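Local coordinates for uncharacterized protein (Bacteroides fragilis, PDB 3NNG), which is of unknown function but carries an F5/8 type C (discoidin-like) domain with a bound calcium ion, a fold that in relatives often binds carbohydrate or other ligands, at residues A[37-42]-A[62-67]; A[80-83]-A[89-92]; A[96-101]-A[105-110]; A[136-141]-A[154-159]. The protein carries 1 engineered substitution. All coordinates share one frame; numbering follows the deposited sequence.

Interaction 1: A[37-42]-A[62-67]; sequences YGAHLA and CWWNTV. With CA (calcium ion), chain C.
The carbonyl oxygen of Ala39 is gripped twice. Trp64 NE1 donates to Ala39 O at 2.9 Å, and the bond is almost straight, with an N-H...O angle of 177°. The oxygen lies at the indole edge, in the ring plane. Within the 3-10 turn, Ala42 N also donates to Ala39 O, at 3.0 Å. The two donors come from opposite faces of the carbonyl plane, which leaves this buried oxygen well satisfied. Trp64 reaches the turn because its CG stands anti to the backbone N (chi1 -179°), which carries the indole off the strand. Two methyl groups flank the NE1 corner of the ring. Ala39 CB sits 3.6 Å from Trp64 NE1, and Ala42 CB sits 3.7 Å from the same nitrogen, approaching obliquely. The turn therefore meets the tryptophan through one polar bond and two small methyls. The same turn carries a calcium ligand: Leu41 O binds the ion at 2.4 Å, and Asp44, Glu46, Thr49, Ala152 and Glu153 contribute the other protein ligands. Strand 63-68, which holds Trp64, runs between strands 23-26 and 124-144, and the indole also meets Trp51 and Phe151.

Interaction 2: A[80-83]-A[89-92]; sequences TKQS and YNLR
Asn90 and Gln82 bury the greater part of this contact, and their side chains cross at about a right angle. The two amide planes are turned 52° apart. Gln82 CG lies between its backbone N and carbonyl carbon (chi1 51°), and the chain bends again at chi2. This double bend folds the amide back toward the segment 89-92. There it runs beside Tyr89 and points the same way, with Gln82 NE2 3.8 Å from Tyr89 CB. The Gln82 amide bonds within its own loop: OE1 accepts from Ala84 N, and NE2 donates to Tyr85 O. The Asn90 side chain abuts both Gln82 and Lys81. Its CG lies 3.7 Å from Lys81 CB, while the rest of the lysine chain extends away. One water joins the two backbones. It donates to Thr80 O at 2.9 Å and accepts from Leu91 N at 2.9 Å. Thr80 OG1 also donates to Lys81 O at 2.8 Å, a local bond at the start of the loop. The contact draws together the two ends of the long loop between strands 71-79 and 93-100. Gln82 and Tyr89 lie against Phe52 of strand 51-54, and Leu91 packs on Ile140 and Cys142 of strand 124-144.

Interaction 3: A[96-101]-A[105-110]; sequences IKVRKE and EWVTYP
Segments 96-101 and 105-110 pair as the antiparallel arms of a beta hairpin, with Val98 and Val107 as a hydrogen-bonded pair and Lys97 and Thr108 as a non-hydrogen-bonded one. Val107 N donates to Val98 O at 2.8 Å, and Val98 N returns a bond to Val107 O at 2.9 Å. Tyr109 N adds a third, to Ile96 O at 2.9 Å. Water extends the ladder at both ends: one bridges Ile96 N and Tyr109 O, the other Lys100 N and Glu105 O. Among the side chains, Arg99 and Trp106 make the most distinctive contact. The aliphatic part of Arg99 lies over one face of the indole, with CB 4.1 Å from the centroid of the Trp106 six-membered ring and 14° off its normal, a CH-pi contact. Arg99 CD continues across that face to 3.9 Å from Trp106 NE1. A chi1 of -164° swings the Arg99 chain beside its own carbonyl carbon, and it passes over the ring before the guanidinium turns off, its plane 76° from the indole. The charged end is held by Glu137, in a salt bridge, and by Glu103 O. Lys97 and Thr108 run side by side. On the other face of the sheet, Val98 lies beside Val107. The hairpin continues the sheet: strand 93-100 pairs on its other side with strand 124-144, while Ile96 and Val98 reach inward to Phe77 and Leu74 of strand 71-79.

Interaction 4: A[136-141]-A[154-159]; sequences KEFRIN and INLYEK. Engineered in segment 154-159: Glu158 (natural residue Val).
Leu156 lies across the face of the Phe138 ring. Its CD1 methyl stands 3.9 Å from the ring centroid, only 6° off the normal, so it sits squarely over the centre in a CH-pi contact. The second methyl, CD2, moves toward the root of the ring and lies 3.9 Å from Phe138 CB. The two branches of the leucine therefore span the aromatic group from its middle to its base. With chi1 at 170°, the Phe138 ring lies on the side of its own carbonyl carbon and projects toward segment 154-159. Ile154 approaches the same ring obliquely. Its CD1 is 4.1 Å from Phe138 CE1 and 4.4 Å from Ile140 CG2, so this one methyl touches both Phe138 and Ile140. The strand axes are 10.5 Å apart at closest approach, with directions 132° apart, and no hydrogen bond joins the segments. The two strands thus face each other across the interior, as in the beta sandwich of F5/8 type C domains. Phe77 and Leu74 add to this core beside Leu156, and Ile96 does so beside Phe138. All four touching residues are buried and apolar. The contact rests on dispersion and the exclusion of water, with the CH-pi contact giving it some direction.

How the interactions relate
Following the chain, interaction 1 comes first, closing the loop from the calcium-binding turn to strand 63-68. Interaction 2 then closes the next loop, ahead of strand 93-100. Interaction 3 closes the hairpin that follows directly, and interaction 4 joins strands 124-144 and 148-159 across the core. The four lie in series; none nests in or crosses another. In space they converge on segment 136-141. Interaction 1 adjoins it through Thr66 N to Phe138 O, probably a hydrogen bond, and interaction 3 through Lys97 O to Arg139 N, likewise probable. Interaction 2 touches it only by packing, through Leu91 on Ile140. Interactions 2 and 3 lie on opposite sides of the chain's centre.

Interaction 1: A[37-42]-A[62-67]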
loop_
_atom_site.group_PDB
_atom_site.type_symbol
_atom_site.label_atom_id
_atom_site.label_comp_id
_atom_site.label_asym_id
_atom_site.label_seq_id
_atom_site.Cartn_x
_atom_site.Cartn_y
_atom_site.Cartn_z
ATOM N N TYR A 37 8.770 -7.522 -10.232
ATOM C CA TYR A 37 7.694 -7.563 -9.244
ATOM C C TYR A 37 8.080 -6.882 -7.937
ATOM O O TYR A 37 7.422 -7.087 -6.926
ATOM C CB TYR A 37 7.308 -9.010 -8.924
ATOM C CG TYR A 37 6.846 -9.849 -10.100
ATOM C CD1 TYR A 37 5.688 -9.527 -10.802
ATOM C CD2 TYR A 37 7.550 -10.984 -10.485
ATOM C CE1 TYR A 37 5.249 -10.312 -11.870
ATOM C CE2 TYR A 37 7.122 -11.773 -11.551
ATOM C CZ TYR A 37 5.971 -11.433 -12.237
ATOM O OH TYR A 37 5.547 -12.202 -13.305
ATOM N N GLY A 38 9.141 -6.082 -7.954
ATOM C CA GLY A 38 9.653 -5.450 -6.740
ATOM C C GLY A 38 8.793 -4.349 -6.126
ATOM O O GLY A 38 7.909 -3.780 -6.776
ATOM N N ALA A 39 9.078 -4.027 -4.866
ATOM C CA ALA A 39 8.263 -3.080 -4.104
ATOM C C ALA A 39 8.131 -1.716 -4.780
ATOM O O ALA A 39 7.063 -1.085 -4.719
ATOM C CB ALA A 39 8.826 -2.921 -2.701
ATOM N N HIS A 40 9.215 -1.273 -5.421
ATOM C CA HIS A 40 9.296 0.067 -6.001
ATOM C C HIS A 40 8.335 0.197 -7.179
ATOM O O HIS A 40 7.919 1.296 -7.540
ATOM C CB HIS A 40 10.734 0.360 -6.461
ATOM C CG HIS A 40 11.221 -0.567 -7.533
ATOM N ND1 HIS A 40 11.723 -1.825 -7.259
ATOM C CD2 HIS A 40 11.276 -0.430 -8.877
ATOM C CE1 HIS A 40 12.068 -2.416 -8.384
ATOM N NE2 HIS A 40 11.802 -1.593 -9.387
ATOM N N LEU A 41 7.981 -0.931 -7.781
ATOM C CA LEU A 41 7.031 -0.898 -8.890
ATOM C C LEU A 41 5.636 -0.480 -8.446
ATOM O O LEU A 41 4.839 -0.074 -9.265
ATOM C CB LEU A 41 6.979 -2.236 -9.634
ATOM C CG LEU A 41 8.293 -2.682 -10.287
ATOM C CD1 LEU A 41 8.147 -4.057 -10.922
ATOM C CD2 LEU A 41 8.777 -1.679 -11.334
ATOM N N ALA A 42 5.337 -0.562 -7.153
ATOM C CA ALA A 42 4.045 -0.069 -6.665
ATOM C C ALA A 42 3.941 1.463 -6.592
ATOM O O ALA A 42 2.846 2.004 -6.392
ATOM C CB ALA A 42 3.724 -0.674 -5.301
ATOM N N CYS A 62 2.910 -11.198 4.499
ATOM C CA CYS A 62 2.661 -10.520 3.227
ATOM C C CYS A 62 2.464 -9.034 3.473
ATOM O O CYS A 62 1.436 -8.623 4.026
ATOM C CB CYS A 62 1.413 -11.100 2.559
ATOM S SG CYS A 62 1.070 -10.414 0.906
ATOM N N TRP A 63 3.438 -8.224 3.077
ATOM C CA TRP A 63 3.373 -6.800 3.411
ATOM C C TRP A 63 4.227 -5.912 2.499
ATOM O O TRP A 63 5.162 -6.379 1.836
ATOM C CB TRP A 63 3.725 -6.579 4.888
ATOM C CG TRP A 63 5.074 -7.136 5.282
ATOM C CD1 TRP A 63 5.328 -8.357 5.844
ATOM C CD2 TRP A 63 6.350 -6.494 5.126
ATOM N NE1 TRP A 63 6.681 -8.517 6.044
ATOM C CE2 TRP A 63 7.328 -7.386 5.616
ATOM C CE3 TRP A 63 6.762 -5.255 4.608
ATOM C CZ2 TRP A 63 8.692 -7.076 5.606
ATOM C CZ3 TRP A 63 8.117 -4.950 4.600
ATOM C CH2 TRP A 63 9.064 -5.855 5.099
ATOM N N TRP A 64 3.871 -4.634 2.460
ATOM C CA TRP A 64 4.594 -3.634 1.690
ATOM C C TRP A 64 4.796 -2.421 2.606
ATOM O O TRP A 64 3.911 -2.062 3.384
ATOM C CB TRP A 64 3.820 -3.278 0.409
ATOM C CG TRP A 64 4.490 -2.254 -0.502
ATOM C CD1 TRP A 64 5.198 -2.495 -1.668
ATOM C CD2 TRP A 64 4.466 -0.828 -0.340
ATOM N NE1 TRP A 64 5.613 -1.299 -2.225
ATOM C CE2 TRP A 64 5.194 -0.269 -1.424
ATOM C CE3 TRP A 64 3.902 0.028 0.618
ATOM C CZ2 TRP A 64 5.373 1.103 -1.563
ATOM C CZ3 TRP A 64 4.084 1.402 0.478
ATOM C CH2 TRP A 64 4.812 1.926 -0.608
ATOM N N ASN A 65 5.970 -1.810 2.534
ATOM C CA ASN A 65 6.379 -0.818 3.525
ATOM C C ASN A 65 7.054 0.351 2.839
ATOM O O ASN A 65 7.770 0.155 1.851
ATOM C CB ASN A 65 7.357 -1.450 4.519
ATOM C CG ASN A 65 7.708 -0.528 5.677
ATOM O OD1 ASN A 65 8.616 0.308 5.581
ATOM N ND2 ASN A 65 6.993 -0.680 6.779
ATOM N N THR A 66 6.819 1.561 3.346
ATOM C CA THR A 66 7.545 2.732 2.868
ATOM C C THR A 66 8.057 3.601 4.020
ATOM O O THR A 66 7.327 3.892 4.981
ATOM C CB THR A 66 6.701 3.593 1.883
ATOM O OG1 THR A 66 7.482 4.708 1.427
ATOM C CG2 THR A 66 5.426 4.114 2.557
ATOM N N VAL A 67 9.327 3.980 3.931
ATOM C CA VAL A 67 9.867 5.043 4.767
ATOM C C VAL A 67 9.677 6.341 3.995
ATOM O O VAL A 67 10.238 6.510 2.913
ATOM C CB VAL A 67 11.378 4.843 5.033
ATOM C CG1 VAL A 67 11.863 5.809 6.110
ATOM C CG2 VAL A 67 11.667 3.404 5.438
HETATM CA CA CA C . 3.266 0.525 -10.950
#

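Interaction 2: A[80-83]-A[89-92]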
loop_
_atom_site.group_PDB
_atom_site.type_symbol
_atom_site.label_atom_id
_atom_site.label_comp_id
_atom_site.label_asym_id
_atom_site.label_seq_id
_atom_site.Cartn_x
_atom_site.Cartn_y
_atom_site.Cartn_z
ATOM N N THR A 80 -4.534 0.018 -6.319
ATOM C CA THR A 80 -5.165 -0.419 -7.566
ATOM C C THR A 80 -5.142 -1.943 -7.651
ATOM O O THR A 80 -4.660 -2.615 -6.735
ATOM C CB THR A 80 -4.409 0.131 -8.795
ATOM O OG1 THR A 80 -3.063 -0.366 -8.786
ATOM C CG2 THR A 80 -4.377 1.680 -8.775
ATOM N N LYS A 81 -5.673 -2.495 -8.740
ATOM C CA LYS A 81 -5.397 -3.889 -9.058
ATOM C C LYS A 81 -3.882 -4.113 -9.093
ATOM O O LYS A 81 -3.108 -3.164 -9.230
ATOM C CB LYS A 81 -5.962 -4.232 -10.440
ATOM C CG LYS A 81 -5.349 -3.381 -11.563
ATOM C CD LYS A 81 -5.726 -3.963 -12.925
ATOM C CE LYS A 81 -5.142 -3.130 -14.056
ATOM N NZ LYS A 81 -5.484 -3.690 -15.384
ATOM N N GLN A 82 -3.457 -5.364 -8.965
ATOM C CA GLN A 82 -2.125 -5.749 -9.422
ATOM C C GLN A 82 -2.288 -6.164 -10.877
ATOM O O GLN A 82 -3.374 -6.592 -11.290
ATOM C CB GLN A 82 -1.548 -6.912 -8.599
ATOM C CG GLN A 82 -2.460 -8.127 -8.439
ATOM C CD GLN A 82 -2.513 -9.002 -9.690
ATOM O OE1 GLN A 82 -1.511 -9.178 -10.383
ATOM N NE2 GLN A 82 -3.690 -9.564 -9.971
ATOM N N SER A 83 -1.222 -6.054 -11.658
ATOM C CA SER A 83 -1.329 -6.321 -13.092
ATOM C C SER A 83 -0.389 -7.429 -13.543
ATOM O O SER A 83 0.022 -7.458 -14.695
ATOM C CB SER A 83 -1.055 -5.049 -13.899
ATOM O OG SER A 83 0.217 -4.506 -13.558
ATOM N N TYR A 89 -6.285 -12.326 -7.843
ATOM C CA TYR A 89 -5.180 -12.001 -6.924
ATOM C C TYR A 89 -5.110 -10.536 -6.495
ATOM O O TYR A 89 -4.211 -10.147 -5.755
ATOM C CB TYR A 89 -3.838 -12.460 -7.496
ATOM C CG TYR A 89 -3.858 -13.937 -7.828
ATOM C CD1 TYR A 89 -4.037 -14.882 -6.822
ATOM C CD2 TYR A 89 -3.732 -14.389 -9.139
ATOM C CE1 TYR A 89 -4.075 -16.228 -7.101
ATOM C CE2 TYR A 89 -3.773 -15.752 -9.431
ATOM C CZ TYR A 89 -3.942 -16.660 -8.401
ATOM O OH TYR A 89 -3.981 -18.011 -8.641
ATOM N N ASN A 90 -6.048 -9.714 -6.959
ATOM C CA ASN A 90 -6.125 -8.345 -6.462
ATOM C C ASN A 90 -6.373 -8.359 -4.948
ATOM O O ASN A 90 -6.988 -9.288 -4.427
ATOM C CB ASN A 90 -7.242 -7.570 -7.158
ATOM C CG ASN A 90 -6.967 -7.333 -8.628
ATOM O OD1 ASN A 90 -7.882 -7.005 -9.383
ATOM N ND2 ASN A 90 -5.706 -7.485 -9.045
ATOM N N LEU A 91 -5.908 -7.317 -4.267
ATOM C CA LEU A 91 -6.012 -7.198 -2.813
ATOM C C LEU A 91 -7.472 -7.130 -2.378
ATOM O O LEU A 91 -8.250 -6.360 -2.927
ATOM C CB LEU A 91 -5.315 -5.921 -2.353
ATOM C CG LEU A 91 -4.511 -5.835 -1.053
ATOM C CD1 LEU A 91 -4.579 -4.408 -0.514
ATOM C CD2 LEU A 91 -4.915 -6.845 0.005
ATOM N N ARG A 92 -7.818 -7.905 -1.359
ATOM C CA ARG A 92 -9.184 -8.011 -0.868
ATOM C C ARG A 92 -9.319 -7.347 0.512
ATOM O O ARG A 92 -10.262 -6.591 0.765
ATOM C CB ARG A 92 -9.545 -9.488 -0.745
ATOM C CG ARG A 92 -10.849 -9.886 -1.333
ATOM C CD ARG A 92 -11.976 -9.019 -0.845
ATOM N NE ARG A 92 -12.600 -8.368 -1.985
ATOM C CZ ARG A 92 -13.119 -9.021 -3.018
ATOM N NH1 ARG A 92 -13.104 -10.348 -3.045
ATOM N NH2 ARG A 92 -13.658 -8.344 -4.022
HETATM O O HOH W 1 -4.630 -5.420 -5.979
#

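Interaction 3: A[96-101]-A[105-110]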
loop_
_atom_site.group_PDB
_atom_site.type_symbol
_atom_site.label_atom_id
_atom_site.label_comp_id
_atom_site.label_asym_id
_atom_site.label_seq_id
_atom_site.Cartn_x
_atom_site.Cartn_y
_atom_site.Cartn_z
ATOM N N ILE A 96 -3.286 -1.927 8.417
ATOM C CA ILE A 96 -2.280 -0.872 8.306
ATOM C C ILE A 96 -1.560 -0.635 9.635
ATOM O O ILE A 96 -2.197 -0.581 10.681
ATOM C CB ILE A 96 -2.935 0.471 7.883
ATOM C CG1 ILE A 96 -3.511 0.379 6.466
ATOM C CG2 ILE A 96 -1.943 1.616 7.989
ATOM C CD1 ILE A 96 -2.503 -0.017 5.417
ATOM N N LYS A 97 -0.237 -0.480 9.583
ATOM C CA LYS A 97 0.533 0.022 10.716
ATOM C C LYS A 97 1.350 1.225 10.267
ATOM O O LYS A 97 1.872 1.242 9.154
ATOM C CB LYS A 97 1.474 -1.047 11.288
ATOM C CG LYS A 97 0.770 -2.296 11.805
ATOM C CD LYS A 97 1.705 -3.150 12.654
ATOM C CE LYS A 97 0.934 -3.890 13.746
ATOM N NZ LYS A 97 -0.089 -4.857 13.238
ATOM N N VAL A 98 1.467 2.225 11.142
ATOM C CA VAL A 98 2.338 3.372 10.887
ATOM C C VAL A 98 3.270 3.591 12.063
ATOM O O VAL A 98 3.006 3.126 13.173
ATOM C CB VAL A 98 1.535 4.665 10.653
ATOM C CG1 VAL A 98 0.610 4.503 9.448
ATOM C CG2 VAL A 98 0.713 4.993 11.886
ATOM N N ARG A 99 4.369 4.289 11.798
ATOM C CA ARG A 99 5.298 4.719 12.834
ATOM C C ARG A 99 5.445 6.235 12.696
ATOM O O ARG A 99 5.722 6.751 11.612
ATOM C CB ARG A 99 6.657 4.028 12.659
ATOM C CG ARG A 99 7.570 4.089 13.876
ATOM C CD ARG A 99 8.928 3.461 13.577
ATOM N NE ARG A 99 9.514 4.008 12.350
ATOM C CZ ARG A 99 10.104 5.199 12.254
ATOM N NH1 ARG A 99 10.201 5.990 13.321
ATOM N NH2 ARG A 99 10.590 5.608 11.081
ATOM N N LYS A 100 5.237 6.955 13.785
ATOM C CA LYS A 100 5.352 8.400 13.734
ATOM C C LYS A 100 6.817 8.789 13.856
ATOM O O LYS A 100 7.615 8.053 14.449
ATOM C CB LYS A 100 4.476 9.050 14.810
ATOM C CG LYS A 100 2.977 8.836 14.549
ATOM C CD LYS A 100 2.129 9.011 15.802
ATOM C CE LYS A 100 1.461 10.387 15.847
ATOM N NZ LYS A 100 0.077 10.327 16.412
ATOM N N GLU A 101 7.171 9.930 13.266
ATOM C CA GLU A 101 8.541 10.426 13.295
ATOM C C GLU A 101 9.054 10.543 14.721
ATOM O O GLU A 101 8.343 11.009 15.599
ATOM C CB GLU A 101 8.636 11.780 12.605
ATOM C CG GLU A 101 10.045 12.358 12.609
ATOM C CD GLU A 101 10.201 13.521 11.645
ATOM O OE1 GLU A 101 9.446 14.512 11.777
ATOM O OE2 GLU A 101 11.077 13.440 10.753
ATOM N N GLU A 105 8.224 2.823 18.406
ATOM C CA GLU A 105 7.101 1.913 18.506
ATOM C C GLU A 105 6.113 2.188 17.373
ATOM O O GLU A 105 5.930 3.335 16.964
ATOM C CB GLU A 105 6.424 2.073 19.868
ATOM C CG GLU A 105 7.337 1.768 21.043
ATOM C CD GLU A 105 7.663 0.283 21.173
ATOM O OE1 GLU A 105 6.742 -0.558 21.029
ATOM O OE2 GLU A 105 8.842 -0.039 21.435
ATOM N N TRP A 106 5.490 1.130 16.868
ATOM C CA TRP A 106 4.524 1.246 15.793
ATOM C C TRP A 106 3.121 1.324 16.365
ATOM O O TRP A 106 2.851 0.796 17.444
ATOM C CB TRP A 106 4.606 0.033 14.870
ATOM C CG TRP A 106 5.867 -0.065 14.064
ATOM C CD1 TRP A 106 7.124 -0.334 14.530
ATOM C CD2 TRP A 106 5.987 0.067 12.640
ATOM N NE1 TRP A 106 8.022 -0.357 13.481
ATOM C CE2 TRP A 106 7.346 -0.124 12.311
ATOM C CE3 TRP A 106 5.076 0.326 11.609
ATOM C CZ2 TRP A 106 7.816 -0.063 10.996
ATOM C CZ3 TRP A 106 5.548 0.385 10.301
ATOM C CH2 TRP A 106 6.908 0.195 10.010
ATOM N N VAL A 107 2.230 1.975 15.625
ATOM C CA VAL A 107 0.830 2.035 15.990
ATOM C C VAL A 107 0.001 1.335 14.913
ATOM O O VAL A 107 0.204 1.550 13.709
ATOM C CB VAL A 107 0.387 3.487 16.172
ATOM C CG1 VAL A 107 1.219 4.155 17.274
ATOM C CG2 VAL A 107 0.575 4.243 14.899
ATOM N N THR A 108 -0.906 0.464 15.343
ATOM C CA THR A 108 -1.765 -0.259 14.407
ATOM C C THR A 108 -3.085 0.482 14.237
ATOM O O THR A 108 -3.686 0.920 15.213
ATOM C CB THR A 108 -2.077 -1.689 14.898
ATOM O OG1 THR A 108 -0.908 -2.265 15.485
ATOM C CG2 THR A 108 -2.545 -2.570 13.745
ATOM N N TYR A 109 -3.527 0.638 12.999
ATOM C CA TYR A 109 -4.841 1.209 12.739
ATOM C C TYR A 109 -5.846 0.083 12.987
ATOM O O TYR A 109 -5.735 -0.984 12.395
ATOM C CB TYR A 109 -4.915 1.724 11.302
ATOM C CG TYR A 109 -6.157 2.513 10.991
ATOM C CD1 TYR A 109 -6.395 3.746 11.592
ATOM C CD2 TYR A 109 -7.091 2.036 10.091
ATOM C CE1 TYR A 109 -7.540 4.474 11.294
ATOM C CE2 TYR A 109 -8.230 2.747 9.793
ATOM C CZ TYR A 109 -8.458 3.961 10.393
ATOM O OH TYR A 109 -9.605 4.656 10.075
ATOM N N PRO A 110 -6.814 0.306 13.885
ATOM C CA PRO A 110 -7.610 -0.791 14.454
ATOM C C PRO A 110 -8.751 -1.305 13.577
ATOM O O PRO A 110 -9.616 -2.007 14.098
ATOM C CB PRO A 110 -8.191 -0.163 15.721
ATOM C CG PRO A 110 -8.350 1.262 15.370
ATOM C CD PRO A 110 -7.235 1.616 14.412
HETATM O O HOH W 2 -5.517 -1.653 9.872
HETATM O O HOH W 3 4.634 5.577 16.055
#

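Interaction 4: A[136-141]-A[154-159]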
loop_
_atom_site.group_PDB
_atom_site.type_symbol
_atom_site.label_atom_id
_atom_site.label_comp_id
_atom_site.label_asym_id
_atom_site.label_seq_id
_atom_site.Cartn_x
_atom_site.Cartn_y
_atom_site.Cartn_z
ATOM N N LYS A 136 6.011 8.708 9.634
ATOM C CA LYS A 136 7.334 8.616 8.986
ATOM C C LYS A 136 7.491 7.301 8.228
ATOM O O LYS A 136 8.187 7.237 7.218
ATOM C CB LYS A 136 8.465 8.774 10.014
ATOM C CG LYS A 136 9.895 8.812 9.433
ATOM C CD LYS A 136 10.015 9.887 8.371
ATOM C CE LYS A 136 11.455 10.304 8.119
ATOM N NZ LYS A 136 12.286 9.324 7.379
ATOM N N GLU A 137 6.824 6.258 8.715
ATOM C CA GLU A 137 6.855 4.942 8.077
ATOM C C GLU A 137 5.434 4.333 8.002
ATOM O O GLU A 137 4.650 4.449 8.944
ATOM C CB GLU A 137 7.804 4.022 8.860
ATOM C CG GLU A 137 8.293 2.809 8.105
ATOM C CD GLU A 137 9.518 2.170 8.761
ATOM O OE1 GLU A 137 9.923 2.653 9.850
ATOM O OE2 GLU A 137 10.063 1.190 8.185
ATOM N N PHE A 138 5.117 3.683 6.886
ATOM C CA PHE A 138 3.787 3.123 6.645
ATOM C C PHE A 138 3.950 1.689 6.183
ATOM O O PHE A 138 4.745 1.420 5.283
ATOM C CB PHE A 138 3.077 3.951 5.565
ATOM C CG PHE A 138 1.786 3.351 5.036
ATOM C CD1 PHE A 138 1.806 2.362 4.069
ATOM C CD2 PHE A 138 0.551 3.850 5.441
ATOM C CE1 PHE A 138 0.631 1.835 3.552
ATOM C CE2 PHE A 138 -0.632 3.331 4.941
ATOM C CZ PHE A 138 -0.598 2.321 3.980
ATOM N N ARG A 139 3.216 0.767 6.807
ATOM C CA ARG A 139 3.196 -0.628 6.359
ATOM C C ARG A 139 1.776 -1.104 6.106
ATOM O O ARG A 139 0.872 -0.839 6.905
ATOM C CB ARG A 139 3.868 -1.568 7.370
ATOM C CG ARG A 139 4.013 -3.022 6.843
ATOM C CD ARG A 139 5.032 -3.849 7.660
ATOM N NE ARG A 139 6.353 -3.220 7.693
ATOM C CZ ARG A 139 7.480 -3.855 8.031
ATOM N NH1 ARG A 139 7.458 -5.141 8.356
ATOM N NH2 ARG A 139 8.636 -3.204 8.048
ATOM N N ILE A 140 1.581 -1.822 5.004
ATOM C CA ILE A 140 0.316 -2.493 4.774
ATOM C C ILE A 140 0.471 -4.016 4.803
ATOM O O ILE A 140 1.130 -4.600 3.945
ATOM C CB ILE A 140 -0.378 -1.991 3.475
ATOM C CG1 ILE A 140 -1.710 -2.708 3.249
ATOM C CG2 ILE A 140 0.540 -2.126 2.266
ATOM C CD1 ILE A 140 -2.579 -2.061 2.157
ATOM N N ASN A 141 -0.119 -4.650 5.814
ATOM C CA ASN A 141 -0.133 -6.108 5.920
ATOM C C ASN A 141 -1.349 -6.663 5.187
ATOM O O ASN A 141 -2.492 -6.452 5.627
ATOM C CB ASN A 141 -0.163 -6.538 7.391
ATOM C CG ASN A 141 1.135 -6.207 8.117
ATOM O OD1 ASN A 141 2.217 -6.569 7.654
ATOM N ND2 ASN A 141 1.035 -5.508 9.251
ATOM N N ILE A 154 0.187 2.187 -5.278
ATOM C CA ILE A 154 -0.301 2.641 -3.989
ATOM C C ILE A 154 0.070 4.106 -3.782
ATOM O O ILE A 154 1.138 4.553 -4.200
ATOM C CB ILE A 154 0.277 1.826 -2.837
ATOM C CG1 ILE A 154 -0.413 2.232 -1.529
ATOM C CG2 ILE A 154 1.817 2.007 -2.760
ATOM C CD1 ILE A 154 -0.154 1.259 -0.389
ATOM N N ASN A 155 -0.828 4.847 -3.145
ATOM C CA ASN A 155 -0.593 6.244 -2.824
ATOM C C ASN A 155 -0.986 6.523 -1.394
ATOM O O ASN A 155 -1.843 5.838 -0.837
ATOM C CB ASN A 155 -1.404 7.143 -3.750
ATOM C CG ASN A 155 -0.771 7.281 -5.108
ATOM O OD1 ASN A 155 0.158 8.068 -5.292
ATOM N ND2 ASN A 155 -1.253 6.504 -6.069
ATOM N N LEU A 156 -0.348 7.522 -0.797
ATOM C CA LEU A 156 -0.769 8.007 0.509
ATOM C C LEU A 156 -1.235 9.437 0.317
ATOM O O LEU A 156 -0.710 10.147 -0.547
ATOM C CB LEU A 156 0.390 7.944 1.513
ATOM C CG LEU A 156 0.575 6.690 2.376
ATOM C CD1 LEU A 156 0.269 5.410 1.615
ATOM C CD2 LEU A 156 2.010 6.643 2.991
ATOM N N TYR A 157 -2.213 9.863 1.118
ATOM C CA TYR A 157 -2.816 11.194 0.948
ATOM C C TYR A 157 -2.732 12.054 2.198
ATOM O O TYR A 157 -2.720 11.547 3.335
ATOM C CB TYR A 157 -4.279 11.067 0.507
ATOM C CG TYR A 157 -4.425 10.335 -0.808
ATOM C CD1 TYR A 157 -4.605 8.965 -0.835
ATOM C CD2 TYR A 157 -4.336 11.011 -2.025
ATOM C CE1 TYR A 157 -4.723 8.278 -2.041
ATOM C CE2 TYR A 157 -4.438 10.336 -3.234
ATOM C CZ TYR A 157 -4.634 8.963 -3.232
ATOM O OH TYR A 157 -4.741 8.259 -4.419
ATOM N N GLU A 158 -2.676 13.363 1.971
ATOM C CA GLU A 158 -2.698 14.348 3.042
ATOM C C GLU A 158 -3.671 15.450 2.617
ATOM O O GLU A 158 -3.992 15.577 1.427
ATOM C CB GLU A 158 -1.302 14.931 3.254
ATOM C CG GLU A 158 -0.836 15.798 2.096
ATOM C CD GLU A 158 0.634 16.157 2.191
ATOM O OE1 GLU A 158 1.142 16.301 3.322
ATOM O OE2 GLU A 158 1.283 16.291 1.130
ATOM N N LYS A 159 -4.160 16.224 3.581
ATOM C CA LYS A 159 -5.090 17.313 3.286
ATOM C C LYS A 159 -4.386 18.485 2.637
ATOM O O LYS A 159 -3.365 18.973 3.139
ATOM C CB LYS A 159 -5.852 17.761 4.534
ATOM C CG LYS A 159 -7.126 16.955 4.764
ATOM C CD LYS A 159 -7.850 17.375 6.033
ATOM C CE LYS A 159 -8.363 16.161 6.799
ATOM N NZ LYS A 159 -9.262 15.289 5.980
#